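Local coordinates for capsular polysaccharide export system protein KpsC (PDB 6MGD) that probably transfers Kdo in beta-(2,7) linkage, from a cytidine-monophosphate-activated donor, while building the glycolipid anchor of Gram-negative bacterial capsules, at residues Ser167-Ser172 against Val241-Leu245; Ser229-Ile233 against Phe246-Ala250; Val257-His262 against Thr271-His277. Numbering follows the deposited sequence.

The three contacts illustrate how a parallel sheet is joined to the loops and helices that follow its strands, here in the half of a GT-B glycosyltransferase built on the sheet containing strands 238-241 and 257-259. Contacts 1 and 3 lie about 10 Å apart, centre to centre, and meet directly: Val241 O is 2.8 Å from Tyr260 N and Gly171 O is 2.7 Å from His262 N, both probable hydrogen bonds. The centre of contact 2 is about 16 Å from the centre of each of the others. Its helix 246-253 continues from the loop of contact 1 and leads into strand 257-259 of contact 3, touching both through Gly247, whose CA lies 4.1 Å from Val241 CG1.

Contact 1: Ser167-Ser172 against Val241-Leu245; sequences SIKFGS and VLTSL
The helical residues Ser167-Lys169, whose helix starts just before them, lead through Phe170 and Gly171 to Ser172 and lie against an irregular loop leaving strand 238-241. Ser172 N bonds back to Ile168 O (3.2 Å), and the closest CA atoms across the contact are those of Ser167 and Thr243, 6.2 Å apart. Val241 closes the strand. Leu242 (phi/psi -99/-81, rotamer t, p) then sends CD2 to 3.9 Å from Ile168 CG2 and CD1 to 3.4 Å from Ser172 OG, a hydroxyl bonded to Ile175 O. Thr243 (-129/22, chi1 p) gives up the most surface to the other segment: its OG1 shares a 3.1 Å hydrogen bond with Ser167 OG (chi1 p), while its CG2 packs 3.6 Å from Gly171 O. Thr243 N is held by Gln161. Ser244 turns away, its OG capping Phe246 N, and Leu245 leads into helix 246-253. Segments following neighbouring parallel strands, here 155-159 and 238-241, thus meet at the sheet's C-terminal end, consistent with a Rossmann-like GT-B glycosyltransferase domain.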
ATOM      1  N   SER A 167      -0.668   4.162  -7.728  1.00 59.97           N
ATOM      2  CA  SER A 167       0.550   3.406  -7.455  1.00 57.95           C
ATOM      3  C   SER A 167       1.231   2.925  -8.729  1.00 55.00           C
ATOM      4  O   SER A 167       2.427   2.621  -8.703  1.00 52.53           O
ATOM      5  CB  SER A 167       0.247   2.212  -6.548  1.00 57.86           C
ATOM      6  OG  SER A 167      -0.696   1.340  -7.141  1.00 59.18           O
ATOM      7  N   ILE A 168       0.506   2.834  -9.841  1.00 56.68           N
ATOM      8  CA  ILE A 168       1.156   2.503 -11.103  1.00 56.04           C
ATOM      9  C   ILE A 168       1.731   3.756 -11.752  1.00 55.38           C
ATOM     10  O   ILE A 168       2.810   3.717 -12.356  1.00 53.05           O
ATOM     11  CB  ILE A 168       0.164   1.783 -12.032  1.00 56.66           C
ATOM     12  CG1 ILE A 168      -0.428   0.556 -11.331  1.00 57.25           C
ATOM     13  CG2 ILE A 168       0.847   1.382 -13.335  1.00 54.27           C
ATOM     14  CD1 ILE A 168      -1.409  -0.214 -12.185  1.00 58.29           C
ATOM     15  N   LYS A 169       1.031   4.883 -11.617  1.00 56.63           N
ATOM     16  CA  LYS A 169       1.498   6.132 -12.201  1.00 56.89           C
ATOM     17  C   LYS A 169       2.792   6.599 -11.546  1.00 56.93           C
ATOM     18  O   LYS A 169       3.765   6.920 -12.235  1.00 56.24           O
ATOM     19  CB  LYS A 169       0.409   7.199 -12.081  1.00 59.86           C
ATOM     20  CG  LYS A 169       0.793   8.536 -12.691  1.00 59.98           C
ATOM     21  CD  LYS A 169      -0.365   9.518 -12.652  1.00 61.31           C
ATOM     22  CE  LYS A 169       0.059  10.894 -13.154  1.00 60.51           C
ATOM     23  NZ  LYS A 169      -1.040  11.894 -13.035  1.00 63.06           N
ATOM     24  N   PHE A 170       2.827   6.640 -10.215  1.00 55.96           N
ATOM     25  CA  PHE A 170       3.992   7.130  -9.490  1.00 58.78           C
ATOM     26  C   PHE A 170       4.856   6.018  -8.910  1.00 58.88           C
ATOM     27  O   PHE A 170       5.866   6.313  -8.264  1.00 61.27           O
ATOM     28  CB  PHE A 170       3.554   8.071  -8.362  1.00 59.92           C
ATOM     29  CG  PHE A 170       2.754   9.249  -8.830  1.00 61.54           C
ATOM     30  CD1 PHE A 170       1.370   9.193  -8.868  1.00 61.03           C
ATOM     31  CD2 PHE A 170       3.384  10.415  -9.227  1.00 64.58           C
ATOM     32  CE1 PHE A 170       0.630  10.280  -9.298  1.00 62.88           C
ATOM     33  CE2 PHE A 170       2.650  11.505  -9.658  1.00 66.47           C
ATOM     34  CZ  PHE A 170       1.271  11.437  -9.693  1.00 65.50           C
ATOM     35  N   GLY A 171       4.493   4.756  -9.119  1.00 55.05           N
ATOM     36  CA  GLY A 171       5.248   3.673  -8.523  1.00 54.67           C
ATOM     37  C   GLY A 171       5.832   2.690  -9.514  1.00 54.27           C
ATOM     38  O   GLY A 171       6.657   1.853  -9.140  1.00 54.84           O
ATOM     39  N   SER A 172       5.422   2.773 -10.778  1.00 56.03           N
ATOM     40  CA  SER A 172       5.934   1.867 -11.800  1.00 55.04           C
ATOM     41  C   SER A 172       6.728   2.656 -12.830  1.00 55.72           C
ATOM     42  O   SER A 172       6.141   3.453 -13.577  1.00 56.70           O
ATOM     43  CB  SER A 172       4.791   1.107 -12.473  1.00 53.70           C
ATOM     44  OG  SER A 172       5.293   0.144 -13.383  1.00 52.51           O
ATOM     45  N   VAL A 241       4.261  -9.323  -9.257  1.00 52.16           N
ATOM     46  CA  VAL A 241       3.353  -8.186  -9.190  1.00 53.40           C
ATOM     47  C   VAL A 241       3.989  -6.985  -9.879  1.00 51.84           C
ATOM     48  O   VAL A 241       5.157  -7.002 -10.269  1.00 52.19           O
ATOM     49  CB  VAL A 241       2.979  -7.825  -7.737  1.00 53.30           C
ATOM     50  CG1 VAL A 241       2.509  -9.057  -6.983  1.00 54.30           C
ATOM     51  CG2 VAL A 241       4.164  -7.181  -7.032  1.00 51.79           C
ATOM     52  N   LEU A 242       3.190  -5.928 -10.023  1.00 52.41           N
ATOM     53  CA  LEU A 242       3.689  -4.630 -10.458  1.00 49.73           C
ATOM     54  C   LEU A 242       3.897  -3.744  -9.233  1.00 49.80           C
ATOM     55  O   LEU A 242       5.022  -3.618  -8.737  1.00 50.25           O
ATOM     56  CB  LEU A 242       2.725  -3.984 -11.458  1.00 51.52           C
ATOM     57  CG  LEU A 242       3.223  -2.779 -12.267  1.00 51.74           C
ATOM     58  CD1 LEU A 242       4.503  -3.116 -13.022  1.00 49.28           C
ATOM     59  CD2 LEU A 242       2.148  -2.294 -13.235  1.00 53.21           C
ATOM     60  N   THR A 243       2.819  -3.136  -8.723  1.00 49.09           N
ATOM     61  CA  THR A 243       2.875  -2.367  -7.484  1.00 48.49           C
ATOM     62  C   THR A 243       1.790  -2.795  -6.499  1.00 51.73           C
ATOM     63  O   THR A 243       1.433  -2.019  -5.606  1.00 48.80           O
ATOM     64  CB  THR A 243       2.751  -0.863  -7.746  1.00 47.76           C
ATOM     65  OG1 THR A 243       1.451  -0.576  -8.276  1.00 48.78           O
ATOM     66  CG2 THR A 243       3.819  -0.386  -8.720  1.00 47.57           C
ATOM     67  N   SER A 244       1.261  -4.007  -6.636  1.00 51.45           N
ATOM     68  CA  SER A 244       0.099  -4.407  -5.857  1.00 52.84           C
ATOM     69  C   SER A 244       0.452  -4.618  -4.389  1.00 53.89           C
ATOM     70  O   SER A 244       1.493  -5.193  -4.059  1.00 51.34           O
ATOM     71  CB  SER A 244      -0.509  -5.685  -6.431  1.00 53.01           C
ATOM     72  OG  SER A 244      -1.737  -5.988  -5.795  1.00 55.26           O
ATOM     73  N   LEU A 245      -0.431  -4.143  -3.507  1.00 52.81           N
ATOM     74  CA  LEU A 245      -0.336  -4.476  -2.090  1.00 55.63           C
ATOM     75  C   LEU A 245      -0.408  -5.982  -1.863  1.00 56.81           C
ATOM     76  O   LEU A 245       0.070  -6.475  -0.835  1.00 55.76           O
ATOM     77  CB  LEU A 245      -1.451  -3.765  -1.319  1.00 59.16           C
ATOM     78  CG  LEU A 245      -1.483  -3.871   0.204  1.00 61.21           C
ATOM     79  CD1 LEU A 245      -0.227  -3.264   0.807  1.00 59.33           C
ATOM     80  CD2 LEU A 245      -2.734  -3.192   0.752  1.00 64.56           C
TER

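Contact 2: Ser229-Ile233 against Phe246-Ala250; sequences SYDII and FGFEA
Side-chain packing, without a hydrogen bond, joins these two segments. Phe246-Ala250 forms the first turn of a regular helix, with Ala250 N bonded to Phe246 O at 3.0 Å; Ser229-Ile233 is a short, weakly bonded helical turn. The backbones approach at Ile233 and Ala250, with CA atoms 6.7 Å apart, and stand farther off at Tyr230 and Glu249, at 8.0 Å. Ile233, rotamer m, t, points toward the helix and fills the gap: CG1 reaches 3.4 Å from Phe246 CZ, CG2 lies 4.2 Å from Ala250 CB, and CD1 comes 3.6 Å from Glu249 OE1. The Phe246 ring, with chi1 near t, swings toward Ile233, and its edge meets Ser229, whose CB is 4.0 Å from Phe246 CE2. Together the segments flank strand 238-241 in sequence, as the helical connections between parallel strands do in a Rossmann-like GT-B domain; Phe246 also touches Pro159 of strand 155-159. Glu249 is extended through chi1 and chi2, both t, before chi3 turns to 53°, which brings OE2 to 3.4 Å from Tyr230 CD2. The Tyr230 side chain sits between rotamer wells, with chi1 at -3°, and the side chain also touches Lys134. Ser229, chi1 m, directs OG to a weak hydrogen bond with Lys197.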
ATOM      1  N   SER A 229      -8.775 -15.010  -2.783  1.00103.49           N
ATOM      2  CA  SER A 229      -7.496 -14.391  -3.134  1.00 99.62           C
ATOM      3  C   SER A 229      -6.316 -15.013  -2.390  1.00 98.06           C
ATOM      4  O   SER A 229      -5.619 -15.877  -2.927  1.00 95.45           O
ATOM      5  CB  SER A 229      -7.540 -12.883  -2.856  1.00 98.18           C
ATOM      6  OG  SER A 229      -8.645 -12.260  -3.487  1.00100.00           O
ATOM      7  N   TYR A 230      -6.090 -14.564  -1.157  1.00 96.70           N
ATOM      8  CA  TYR A 230      -5.024 -15.021  -0.267  1.00 95.19           C
ATOM      9  C   TYR A 230      -4.825 -16.536  -0.256  1.00 94.52           C
ATOM     10  O   TYR A 230      -3.713 -17.012   0.001  1.00 91.90           O
ATOM     11  CB  TYR A 230      -5.333 -14.501   1.138  1.00 99.61           C
ATOM     12  CG  TYR A 230      -6.574 -13.631   1.133  1.00103.68           C
ATOM     13  CD1 TYR A 230      -7.824 -14.179   1.389  1.00109.50           C
ATOM     14  CD2 TYR A 230      -6.502 -12.273   0.827  1.00101.66           C
ATOM     15  CE1 TYR A 230      -8.965 -13.400   1.361  1.00112.61           C
ATOM     16  CE2 TYR A 230      -7.642 -11.486   0.793  1.00104.71           C
ATOM     17  CZ  TYR A 230      -8.868 -12.055   1.066  1.00110.14           C
ATOM     18  OH  TYR A 230     -10.000 -11.272   1.038  1.00113.27           O
ATOM     19  N   ASP A 231      -5.877 -17.311  -0.525  1.00 95.80           N
ATOM     20  CA  ASP A 231      -5.732 -18.752  -0.690  1.00 95.86           C
ATOM     21  C   ASP A 231      -5.574 -19.150  -2.154  1.00 94.24           C
ATOM     22  O   ASP A 231      -5.898 -20.281  -2.534  1.00 98.03           O
ATOM     23  CB  ASP A 231      -6.900 -19.497  -0.047  1.00100.89           C
ATOM     24  CG  ASP A 231      -6.817 -19.501   1.469  1.00101.57           C
ATOM     25  OD1 ASP A 231      -7.629 -18.805   2.114  1.00103.55           O
ATOM     26  OD2 ASP A 231      -5.921 -20.185   2.012  1.00 99.72           O
ATOM     27  N   ILE A 232      -5.116 -18.217  -2.989  1.00 97.02           N
ATOM     28  CA  ILE A 232      -4.371 -18.563  -4.194  1.00 93.45           C
ATOM     29  C   ILE A 232      -2.870 -18.409  -3.950  1.00 89.57           C
ATOM     30  O   ILE A 232      -2.071 -19.034  -4.663  1.00 87.13           O
ATOM     31  CB  ILE A 232      -4.813 -17.712  -5.408  1.00 92.60           C
ATOM     32  CG1 ILE A 232      -6.314 -17.838  -5.663  1.00 97.50           C
ATOM     33  CG2 ILE A 232      -4.102 -18.150  -6.677  1.00 90.84           C
ATOM     34  CD1 ILE A 232      -6.812 -16.912  -6.767  1.00 97.15           C
ATOM     35  N   ILE A 233      -2.471 -17.626  -2.943  1.00 88.50           N
ATOM     36  CA  ILE A 233      -1.054 -17.434  -2.629  1.00 85.36           C
ATOM     37  C   ILE A 233      -0.418 -18.747  -2.184  1.00 83.94           C
ATOM     38  O   ILE A 233       0.689 -19.098  -2.611  1.00 80.77           O
ATOM     39  CB  ILE A 233      -0.894 -16.344  -1.552  1.00 87.72           C
ATOM     40  CG1 ILE A 233      -1.612 -15.062  -1.977  1.00 89.64           C
ATOM     41  CG2 ILE A 233       0.581 -16.077  -1.254  1.00 85.04           C
ATOM     42  CD1 ILE A 233      -1.500 -13.926  -0.977  1.00 92.38           C
ATOM     43  N   PHE A 246      -1.003  -6.711  -2.811  1.00 59.81           N
ATOM     44  CA  PHE A 246      -1.018  -8.170  -2.785  1.00 61.65           C
ATOM     45  C   PHE A 246       0.373  -8.744  -2.539  1.00 57.12           C
ATOM     46  O   PHE A 246       0.521  -9.761  -1.852  1.00 56.50           O
ATOM     47  CB  PHE A 246      -1.586  -8.675  -4.113  1.00 66.53           C
ATOM     48  CG  PHE A 246      -2.081 -10.087  -4.077  1.00 72.84           C
ATOM     49  CD1 PHE A 246      -1.273 -11.127  -4.504  1.00 73.59           C
ATOM     50  CD2 PHE A 246      -3.367 -10.374  -3.649  1.00 78.60           C
ATOM     51  CE1 PHE A 246      -1.729 -12.429  -4.487  1.00 77.74           C
ATOM     52  CE2 PHE A 246      -3.830 -11.675  -3.629  1.00 82.21           C
ATOM     53  CZ  PHE A 246      -3.011 -12.703  -4.049  1.00 81.82           C
ATOM     54  N   GLY A 247       1.409  -8.097  -3.085  1.00 56.09           N
ATOM     55  CA  GLY A 247       2.766  -8.586  -2.905  1.00 48.56           C
ATOM     56  C   GLY A 247       3.297  -8.414  -1.496  1.00 49.18           C
ATOM     57  O   GLY A 247       4.131  -9.204  -1.044  1.00 47.98           O
ATOM     58  N   PHE A 248       2.841  -7.379  -0.785  1.00 49.50           N
ATOM     59  CA  PHE A 248       3.212  -7.239   0.618  1.00 50.13           C
ATOM     60  C   PHE A 248       2.564  -8.322   1.471  1.00 53.17           C
ATOM     61  O   PHE A 248       3.159  -8.778   2.455  1.00 53.03           O
ATOM     62  CB  PHE A 248       2.827  -5.850   1.131  1.00 50.90           C
ATOM     63  CG  PHE A 248       3.149  -5.622   2.584  1.00 51.94           C
ATOM     64  CD1 PHE A 248       4.430  -5.834   3.067  1.00 50.42           C
ATOM     65  CD2 PHE A 248       2.173  -5.175   3.461  1.00 54.78           C
ATOM     66  CE1 PHE A 248       4.727  -5.618   4.401  1.00 51.64           C
ATOM     67  CE2 PHE A 248       2.467  -4.952   4.795  1.00 56.07           C
ATOM     68  CZ  PHE A 248       3.745  -5.174   5.265  1.00 54.47           C
ATOM     69  N   GLU A 249       1.351  -8.746   1.107  1.00 55.59           N
ATOM     70  CA  GLU A 249       0.712  -9.854   1.805  1.00 61.05           C
ATOM     71  C   GLU A 249       1.446 -11.161   1.543  1.00 61.42           C
ATOM     72  O   GLU A 249       1.564 -12.005   2.440  1.00 63.01           O
ATOM     73  CB  GLU A 249      -0.752  -9.964   1.380  1.00 66.35           C
ATOM     74  CG  GLU A 249      -1.492 -11.144   1.982  1.00 71.65           C
ATOM     75  CD  GLU A 249      -2.964 -11.161   1.612  1.00 74.47           C
ATOM     76  OE1 GLU A 249      -3.280 -11.100   0.406  1.00 73.52           O
ATOM     77  OE2 GLU A 249      -3.805 -11.228   2.531  1.00 77.92           O
ATOM     78  N   ALA A 250       1.951 -11.345   0.320  1.00 61.18           N
ATOM     79  CA  ALA A 250       2.701 -12.556   0.007  1.00 60.30           C
ATOM     80  C   ALA A 250       3.991 -12.627   0.812  1.00 58.97           C
ATOM     81  O   ALA A 250       4.412 -13.714   1.229  1.00 59.70           O
ATOM     82  CB  ALA A 250       2.997 -12.619  -1.492  1.00 58.26           C
TER

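Contact 3: Val257-His262 against Thr271-His277; sequences VTCYGH and TTDIYPH
Two short parallel strands begin this contact, and their chains stay together beyond the sheet. Thr258 pairs with Thr272 and Cys259 with Asp273, each pair with CA atoms 4.8 Å apart; the two threonines share one face of the sheet, Cys259 and Asp273 the other. The ladder has the staggered pattern of parallel strands: Thr272 N gives a weak bond to Val257 O (3.3 Å), Cys259 N donates to Thr272 O (3.1 Å), and Ile274 N donates almost straight to Cys259 O (2.8 Å, 176°). The N and O of Thr258 face the other way, where its backbone bonds to Val239 and Val241 of strand 238-241. On the threonine face, Thr258 OG1 (chi1 m) donates to Thr272 OG1 (chi1 p) at 2.9 Å. Thr271 OG1 makes a very short bond to Asp273 OD1 (2.3 Å), while Asp273 OD2 accepts from Gly267 N.

Past the strands, Ile274 CG1 lies over the Tyr260 ring, 3.7 Å from its centroid, in a CH-pi contact; Tyr260 OH is bonded to His240. A water accepts from Tyr275 N (2.8 Å) and lies 2.7 Å from Gly261 O, to which it can donate, though other acceptors are within reach. His262 NE2 donates to Tyr275 O (2.7 Å), and the edge of the His277 ring meets the His262 face, centroids 4.8 Å apart and planes at 52°. Donation from His262 NE2 implies a proton on that nitrogen; this side-chain bond and the nearby water continue the pairing begun by backbone bonds at the sheet's edge.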
ATOM      1  N   VAL A 257       8.516 -13.218  -3.895  1.00 54.91           N
ATOM      2  CA  VAL A 257       7.768 -12.266  -4.706  1.00 56.22           C
ATOM      3  C   VAL A 257       8.732 -11.474  -5.578  1.00 54.37           C
ATOM      4  O   VAL A 257       9.743 -10.958  -5.088  1.00 54.33           O
ATOM      5  CB  VAL A 257       6.918 -11.322  -3.836  1.00 58.07           C
ATOM      6  CG1 VAL A 257       7.685 -10.936  -2.598  1.00 56.92           C
ATOM      7  CG2 VAL A 257       6.506 -10.082  -4.625  1.00 58.35           C
ATOM      8  N   THR A 258       8.414 -11.382  -6.867  1.00 53.97           N
ATOM      9  CA  THR A 258       9.163 -10.590  -7.833  1.00 52.67           C
ATOM     10  C   THR A 258       8.365  -9.336  -8.164  1.00 53.13           C
ATOM     11  O   THR A 258       7.167  -9.418  -8.452  1.00 55.36           O
ATOM     12  CB  THR A 258       9.438 -11.400  -9.104  1.00 52.83           C
ATOM     13  OG1 THR A 258      10.284 -12.513  -8.789  1.00 52.87           O
ATOM     14  CG2 THR A 258      10.111 -10.537 -10.167  1.00 52.08           C
ATOM     15  N   CYS A 259       9.022  -8.182  -8.115  1.00 53.43           N
ATOM     16  CA  CYS A 259       8.374  -6.902  -8.364  1.00 53.71           C
ATOM     17  C   CYS A 259       8.791  -6.371  -9.728  1.00 53.26           C
ATOM     18  O   CYS A 259       9.986  -6.296 -10.032  1.00 52.36           O
ATOM     19  CB  CYS A 259       8.721  -5.888  -7.271  1.00 52.85           C
ATOM     20  SG  CYS A 259       8.074  -6.308  -5.632  1.00 53.84           S
ATOM     21  N   TYR A 260       7.806  -6.013 -10.548  1.00 53.27           N
ATOM     22  CA  TYR A 260       8.066  -5.421 -11.852  1.00 54.17           C
ATOM     23  C   TYR A 260       7.931  -3.905 -11.845  1.00 53.17           C
ATOM     24  O   TYR A 260       8.243  -3.266 -12.856  1.00 55.34           O
ATOM     25  CB  TYR A 260       7.132  -6.030 -12.905  1.00 52.94           C
ATOM     26  CG  TYR A 260       7.433  -7.484 -13.204  1.00 52.29           C
ATOM     27  CD1 TYR A 260       7.080  -8.486 -12.308  1.00 50.57           C
ATOM     28  CD2 TYR A 260       8.075  -7.855 -14.381  1.00 53.18           C
ATOM     29  CE1 TYR A 260       7.358  -9.812 -12.570  1.00 51.70           C
ATOM     30  CE2 TYR A 260       8.354  -9.183 -14.655  1.00 54.58           C
ATOM     31  CZ  TYR A 260       7.992 -10.157 -13.744  1.00 54.47           C
ATOM     32  OH  TYR A 260       8.263 -11.482 -14.003  1.00 56.13           O
ATOM     33  N   GLY A 261       7.470  -3.326 -10.740  1.00 53.09           N
ATOM     34  CA  GLY A 261       7.483  -1.892 -10.534  1.00 52.90           C
ATOM     35  C   GLY A 261       8.284  -1.547  -9.294  1.00 52.56           C
ATOM     36  O   GLY A 261       9.273  -2.222  -8.993  1.00 51.61           O
ATOM     37  N   HIS A 262       7.870  -0.518  -8.557  1.00 51.15           N
ATOM     38  CA  HIS A 262       8.561  -0.089  -7.339  1.00 50.98           C
ATOM     39  C   HIS A 262       7.555   0.174  -6.226  1.00 47.43           C
ATOM     40  O   HIS A 262       7.342   1.326  -5.824  1.00 44.14           O
ATOM     41  CB  HIS A 262       9.409   1.155  -7.596  1.00 54.47           C
ATOM     42  CG  HIS A 262      10.631   0.900  -8.421  1.00 55.21           C
ATOM     43  ND1 HIS A 262      11.181   1.854  -9.251  1.00 58.75           N
ATOM     44  CD2 HIS A 262      11.417  -0.196  -8.534  1.00 55.34           C
ATOM     45  CE1 HIS A 262      12.249   1.353  -9.846  1.00 59.54           C
ATOM     46  NE2 HIS A 262      12.414   0.111  -9.429  1.00 59.00           N
ATOM     47  N   THR A 271      12.454  -8.644  -1.925  1.00 58.40           N
ATOM     48  CA  THR A 271      11.885  -9.029  -3.204  1.00 56.90           C
ATOM     49  C   THR A 271      12.955  -8.937  -4.283  1.00 59.02           C
ATOM     50  O   THR A 271      13.820  -8.055  -4.249  1.00 59.28           O
ATOM     51  CB  THR A 271      10.704  -8.131  -3.585  1.00 54.85           C
ATOM     52  OG1 THR A 271      11.189  -6.824  -3.919  1.00 55.46           O
ATOM     53  CG2 THR A 271       9.729  -8.008  -2.429  1.00 53.11           C
ATOM     54  N   THR A 272      12.894  -9.858  -5.240  1.00 56.00           N
ATOM     55  CA  THR A 272      13.734  -9.778  -6.429  1.00 57.61           C
ATOM     56  C   THR A 272      13.105  -8.767  -7.380  1.00 55.24           C
ATOM     57  O   THR A 272      12.052  -9.028  -7.972  1.00 53.89           O
ATOM     58  CB  THR A 272      13.885 -11.149  -7.082  1.00 60.06           C
ATOM     59  OG1 THR A 272      12.595 -11.753  -7.240  1.00 57.83           O
ATOM     60  CG2 THR A 272      14.764 -12.052  -6.225  1.00 62.65           C
ATOM     61  N   ASP A 273      13.737  -7.606  -7.513  1.00 57.24           N
ATOM     62  CA  ASP A 273      13.173  -6.499  -8.271  1.00 56.43           C
ATOM     63  C   ASP A 273      13.678  -6.533  -9.706  1.00 56.36           C
ATOM     64  O   ASP A 273      14.887  -6.619  -9.945  1.00 59.19           O
ATOM     65  CB  ASP A 273      13.527  -5.167  -7.609  1.00 57.19           C
ATOM     66  CG  ASP A 273      13.095  -5.112  -6.152  1.00 57.27           C
ATOM     67  OD1 ASP A 273      12.093  -5.775  -5.804  1.00 54.89           O
ATOM     68  OD2 ASP A 273      13.756  -4.409  -5.358  1.00 58.38           O
ATOM     69  N   ILE A 274      12.745  -6.475 -10.658  1.00 53.98           N
ATOM     70  CA  ILE A 274      13.120  -6.466 -12.069  1.00 55.55           C
ATOM     71  C   ILE A 274      13.887  -5.194 -12.403  1.00 56.57           C
ATOM     72  O   ILE A 274      15.003  -5.241 -12.934  1.00 58.03           O
ATOM     73  CB  ILE A 274      11.872  -6.622 -12.956  1.00 55.72           C
ATOM     74  CG1 ILE A 274      11.203  -7.973 -12.694  1.00 53.97           C
ATOM     75  CG2 ILE A 274      12.242  -6.473 -14.425  1.00 58.45           C
ATOM     76  CD1 ILE A 274      12.038  -9.163 -13.124  1.00 55.81           C
ATOM     77  N   TYR A 275      13.303  -4.042 -12.095  1.00 54.46           N
ATOM     78  CA  TYR A 275      13.983  -2.771 -12.297  1.00 57.63           C
ATOM     79  C   TYR A 275      14.473  -2.240 -10.962  1.00 56.38           C
ATOM     80  O   TYR A 275      13.679  -2.143 -10.016  1.00 54.53           O
ATOM     81  CB  TYR A 275      13.044  -1.762 -12.951  1.00 57.73           C
ATOM     82  CG  TYR A 275      12.348  -2.300 -14.181  1.00 58.62           C
ATOM     83  CD1 TYR A 275      13.047  -2.516 -15.362  1.00 62.16           C
ATOM     84  CD2 TYR A 275      10.990  -2.592 -14.163  1.00 48.63           C
ATOM     85  CE1 TYR A 275      12.415  -3.011 -16.488  1.00 64.40           C
ATOM     86  CE2 TYR A 275      10.350  -3.087 -15.284  1.00 67.48           C
ATOM     87  CZ  TYR A 275      11.065  -3.294 -16.444  1.00 66.61           C
ATOM     88  OH  TYR A 275      10.431  -3.786 -17.561  1.00 68.35           O
ATOM     89  N   PRO A 276      15.754  -1.902 -10.833  1.00 61.46           N
ATOM     90  CA  PRO A 276      16.277  -1.483  -9.528  1.00 60.97           C
ATOM     91  C   PRO A 276      15.673  -0.162  -9.083  1.00 61.96           C
ATOM     92  O   PRO A 276      15.379   0.718  -9.896  1.00 62.48           O
ATOM     93  CB  PRO A 276      17.786  -1.344  -9.771  1.00 64.43           C
ATOM     94  CG  PRO A 276      18.050  -2.012 -11.096  1.00 65.59           C
ATOM     95  CD  PRO A 276      16.787  -1.875 -11.880  1.00 63.70           C
ATOM     96  N   HIS A 277      15.491  -0.029  -7.773  1.00 63.46           N
ATOM     97  CA  HIS A 277      14.970   1.226  -7.246  1.00 64.24           C
ATOM     98  C   HIS A 277      16.086   2.263  -7.194  1.00 66.77           C
ATOM     99  O   HIS A 277      17.149   1.994  -6.624  1.00 67.65           O
ATOM    100  CB  HIS A 277      14.363   1.040  -5.861  1.00 64.10           C
ATOM    101  CG  HIS A 277      13.489   2.180  -5.437  1.00 63.31           C
ATOM    102  ND1 HIS A 277      13.996   3.396  -5.034  1.00 66.57           N
ATOM    103  CD2 HIS A 277      12.141   2.294  -5.376  1.00 62.34           C
ATOM    104  CE1 HIS A 277      12.998   4.208  -4.732  1.00 64.33           C
ATOM    105  NE2 HIS A 277      11.863   3.565  -4.934  1.00 63.12           N
TER
HETATM  106  O   HOH W   1      11.288  -3.607 -10.215  1.00 35.53           O